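Local structure of maleylacetoacetate isomerase (Anaeromyxobacter dehalogenans, 4IGJ) at residues W115-L123 with A169-H179. The protein probably isomerises maleylacetoacetate with the help of glutathione, as a dimeric member of the zeta class of glutathione transferases. Numbering follows the deposited sequence.
Sequences WGRARVRAL and AVRDGAGRFSH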
loop_
_atom_site.group_PDB
_atom_site.type_symbol
_atom_site.label_atom_id
_atom_site.label_comp_id
_atom_site.label_asym_id
_atom_site.label_seq_id
_atom_site.Cartn_x
_atom_site.Cartn_y
_atom_site.Cartn_z
ATOM N N TRP A 115 -7.160 14.109 10.433
ATOM C CA TRP A 115 -7.636 14.213 9.058
ATOM C C TRP A 115 -6.458 14.314 8.094
ATOM O O TRP A 115 -6.455 13.665 7.050
ATOM C CB TRP A 115 -8.585 15.413 8.866
ATOM C CG TRP A 115 -9.697 15.486 9.874
ATOM C CD1 TRP A 115 -9.900 16.481 10.793
ATOM C CD2 TRP A 115 -10.756 14.536 10.069
ATOM N NE1 TRP A 115 -11.020 16.206 11.542
ATOM C CE2 TRP A 115 -11.564 15.022 11.118
ATOM C CE3 TRP A 115 -11.106 13.331 9.452
ATOM C CZ2 TRP A 115 -12.700 14.334 11.573
ATOM C CZ3 TRP A 115 -12.238 12.647 9.911
ATOM C CH2 TRP A 115 -13.012 13.150 10.959
ATOM N N GLY A 116 -5.472 15.136 8.444
ATOM C CA GLY A 116 -4.297 15.312 7.616
ATOM C C GLY A 116 -3.501 14.031 7.511
ATOM O O GLY A 116 -2.946 13.734 6.455
ATOM N N ARG A 117 -3.435 13.274 8.600
ATOM C CA ARG A 117 -2.749 11.979 8.555
ATOM C C ARG A 117 -3.417 11.020 7.569
ATOM O O ARG A 117 -2.734 10.337 6.789
ATOM C CB ARG A 117 -2.647 11.373 9.958
ATOM C CG ARG A 117 -1.785 12.213 10.875
ATOM C CD ARG A 117 -1.960 11.880 12.347
ATOM N NE ARG A 117 -1.326 10.615 12.708
ATOM C CZ ARG A 117 -0.035 10.481 12.977
ATOM N NH1 ARG A 117 0.781 11.526 12.905
ATOM N NH2 ARG A 117 0.441 9.293 13.313
ATOM N N ALA A 118 -4.748 10.972 7.599
ATOM C CA ALA A 118 -5.500 10.132 6.687
ATOM C C ALA A 118 -5.313 10.567 5.247
ATOM O O ALA A 118 -5.191 9.714 4.361
ATOM C CB ALA A 118 -6.985 10.135 7.062
ATOM N N ARG A 119 -5.279 11.874 4.991
ATOM C CA ARG A 119 -5.049 12.370 3.631
ATOM C C ARG A 119 -3.657 11.980 3.143
ATOM O O ARG A 119 -3.483 11.490 2.027
ATOM C CB ARG A 119 -5.225 13.893 3.561
ATOM C CG ARG A 119 -4.987 14.474 2.173
ATOM C CD ARG A 119 -5.220 15.985 2.099
ATOM N NE ARG A 119 -5.006 16.503 0.743
ATOM C CZ ARG A 119 -3.834 16.920 0.267
ATOM N NH1 ARG A 119 -2.751 16.890 1.019
ATOM N NH2 ARG A 119 -3.741 17.365 -0.976
ATOM N N VAL A 120 -2.656 12.199 3.984
ATOM C CA VAL A 120 -1.284 11.877 3.586
ATOM C C VAL A 120 -1.110 10.386 3.327
ATOM O O VAL A 120 -0.503 9.986 2.324
ATOM C CB VAL A 120 -0.262 12.353 4.632
ATOM C CG1 VAL A 120 1.128 11.806 4.330
ATOM C CG2 VAL A 120 -0.215 13.877 4.673
ATOM N N ARG A 121 -1.659 9.562 4.214
ATOM C CA ARG A 121 -1.579 8.131 4.002
ATOM C C ARG A 121 -2.300 7.710 2.731
ATOM O O ARG A 121 -1.835 6.812 2.026
ATOM C CB ARG A 121 -2.119 7.372 5.215
ATOM C CG ARG A 121 -1.214 7.424 6.434
ATOM C CD ARG A 121 -1.772 6.545 7.533
ATOM N NE ARG A 121 -0.871 6.436 8.682
ATOM C CZ ARG A 121 -1.135 6.889 9.906
ATOM N NH1 ARG A 121 -2.284 7.506 10.181
ATOM N NH2 ARG A 121 -0.235 6.720 10.863
ATOM N N ALA A 122 -3.424 8.345 2.427
ATOM C CA ALA A 122 -4.148 8.015 1.202
ATOM C C ALA A 122 -3.327 8.344 -0.040
ATOM O O ALA A 122 -3.294 7.554 -0.977
ATOM C CB ALA A 122 -5.508 8.710 1.149
ATOM N N LEU A 123 -2.681 9.510 -0.045
ATOM C CA LEU A 123 -1.817 9.890 -1.165
ATOM C C LEU A 123 -0.695 8.875 -1.332
ATOM O O LEU A 123 -0.396 8.439 -2.449
ATOM C CB LEU A 123 -1.247 11.291 -0.947
ATOM C CG LEU A 123 -2.306 12.392 -0.962
ATOM C CD1 LEU A 123 -1.691 13.726 -0.569
ATOM C CD2 LEU A 123 -2.923 12.496 -2.333
ATOM N N ALA A 169 -6.350 14.611 -6.133
ATOM C CA ALA A 169 -6.328 14.462 -4.679
ATOM C C ALA A 169 -5.304 15.394 -4.039
ATOM O O ALA A 169 -5.513 15.894 -2.931
ATOM C CB ALA A 169 -6.051 13.012 -4.291
ATOM N N VAL A 170 -4.189 15.619 -4.731
ATOM C CA VAL A 170 -3.162 16.531 -4.240
ATOM C C VAL A 170 -3.626 17.977 -4.353
ATOM O O VAL A 170 -3.455 18.758 -3.418
ATOM C CB VAL A 170 -1.806 16.324 -4.967
ATOM C CG1 VAL A 170 -0.864 17.486 -4.717
ATOM C CG2 VAL A 170 -1.161 15.022 -4.519
ATOM N N ARG A 171 -4.236 18.317 -5.488
ATOM C CA ARG A 171 -4.692 19.681 -5.759
ATOM C C ARG A 171 -5.582 20.267 -4.653
ATOM O O ARG A 171 -5.568 21.478 -4.416
ATOM C CB ARG A 171 -5.405 19.751 -7.113
ATOM N N ASP A 172 -6.354 19.411 -3.985
ATOM C CA ASP A 172 -7.117 19.830 -2.809
ATOM C C ASP A 172 -6.328 19.562 -1.532
ATOM O O ASP A 172 -6.507 18.525 -0.894
ATOM C CB ASP A 172 -8.470 19.110 -2.720
ATOM C CG ASP A 172 -9.206 19.410 -1.414
ATOM O OD1 ASP A 172 -9.316 20.602 -1.054
ATOM O OD2 ASP A 172 -9.644 18.453 -0.741
ATOM N N GLY A 173 -5.453 20.489 -1.157
ATOM C CA GLY A 173 -4.742 20.372 0.106
ATOM C C GLY A 173 -3.246 20.576 -0.006
ATOM O O GLY A 173 -2.541 20.707 0.997
ATOM N N ALA A 174 -2.753 20.595 -1.236
ATOM C CA ALA A 174 -1.351 20.892 -1.469
ATOM C C ALA A 174 -1.077 22.381 -1.292
ATOM O O ALA A 174 -1.859 23.229 -1.727
ATOM C CB ALA A 174 -0.948 20.452 -2.856
ATOM N N GLY A 175 0.034 22.688 -0.635
ATOM C CA GLY A 175 0.611 24.012 -0.698
ATOM C C GLY A 175 1.722 23.903 -1.717
ATOM O O GLY A 175 1.468 23.595 -2.886
ATOM N N ARG A 176 2.953 24.121 -1.270
ATOM C CA ARG A 176 4.119 23.924 -2.118
ATOM C C ARG A 176 4.382 22.430 -2.326
ATOM O O ARG A 176 4.988 22.037 -3.322
ATOM C CB ARG A 176 5.337 24.612 -1.497
ATOM C CG ARG A 176 6.658 24.431 -2.246
ATOM C CD ARG A 176 7.641 25.529 -1.855
ATOM N NE ARG A 176 9.000 25.304 -2.340
ATOM C CZ ARG A 176 9.411 25.571 -3.577
ATOM N NH1 ARG A 176 8.564 26.054 -4.478
ATOM N NH2 ARG A 176 10.671 25.345 -3.918
ATOM N N PHE A 177 3.904 21.601 -1.397
ATOM C CA PHE A 177 4.162 20.157 -1.454
ATOM C C PHE A 177 2.853 19.375 -1.521
ATOM O O PHE A 177 1.793 19.973 -1.644
ATOM C CB PHE A 177 5.017 19.721 -0.262
ATOM C CG PHE A 177 6.384 20.326 -0.259
ATOM C CD1 PHE A 177 7.432 19.700 -0.911
ATOM C CD2 PHE A 177 6.625 21.536 0.372
ATOM C CE1 PHE A 177 8.701 20.264 -0.924
ATOM C CE2 PHE A 177 7.900 22.102 0.369
ATOM C CZ PHE A 177 8.933 21.471 -0.286
ATOM N N SER A 178 2.918 18.047 -1.469
ATOM C CA SER A 178 1.705 17.240 -1.601
ATOM C C SER A 178 0.668 17.563 -0.530
ATOM O O SER A 178 -0.535 17.576 -0.807
ATOM C CB SER A 178 2.024 15.746 -1.569
ATOM O OG SER A 178 2.829 15.347 -2.669
ATOM N N HIS A 179 1.140 17.813 0.688
ATOM C CA HIS A 179 0.261 18.182 1.794
ATOM C C HIS A 179 0.853 19.368 2.519
ATOM O O HIS A 179 1.860 19.246 3.217
ATOM C CB HIS A 179 0.088 17.020 2.775
ATOM C CG HIS A 179 -0.874 17.310 3.886
ATOM N ND1 HIS A 179 -2.237 17.205 3.739
ATOM C CD2 HIS A 179 -0.662 17.705 5.165
ATOM C CE1 HIS A 179 -2.830 17.521 4.877
ATOM N NE2 HIS A 179 -1.892 17.822 5.761
HETATM O O HOH W 1 -6.705 14.745 -1.010
#
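Arg-119 lays its guanidinium group over Gly-173, whose CA stands 3.3 Å above the plane near the rim. An extended chain, with CG anti to the backbone N (chi1 179°), carries the charged group from helix 114-128 across to the turn that follows helix 150-171. There NH1 and NH2 converge end-on on one acceptor, Ser-178 O, at 3.0 Å and 3.2 Å; this oxygen lies close to the guanidinium plane, a grip that would restrain the group in this conformer, one of two modelled. NH2 also makes weak bonds to Ala-169 O, in the last turn of helix 150-171, and Asp-172 O, just beyond it, so the arginine probably offsets partial negative charge there. The backbone angles at Gly-173 would jam a CB against the preceding carbonyl O, which by itself calls for glycine; a CB would also clash with Arg-119 CZ.

His-179 presents ND1 to NH1 of Arg-119 at 2.8 Å, the donor lying near the imidazole plane while the two flat groups are turned 36° apart. Over one face of this ring, CG2 of Val-120 makes a CH-pi contact, 3.9 Å from the centroid. Replacing His-179 by alanine is likely to leave NH1 with the Ser-178 carbonyl but no ring nitrogen, and to take the ring from Val-120 CG2.

One turn on from Arg-119, Leu-123 places CD1 over the opposite guanidinium face, while CD2 packs on Ala-169 CB (3.7 Å) and Val-170 CG2. The contact thus ties helix 114-128 to the end of helix 150-171 and the following loop within the all-helical C-terminal domain, where Ala-186 of helix 185-199 touches Leu-123 and Leu-210 of helix 208-218 meets Val-170.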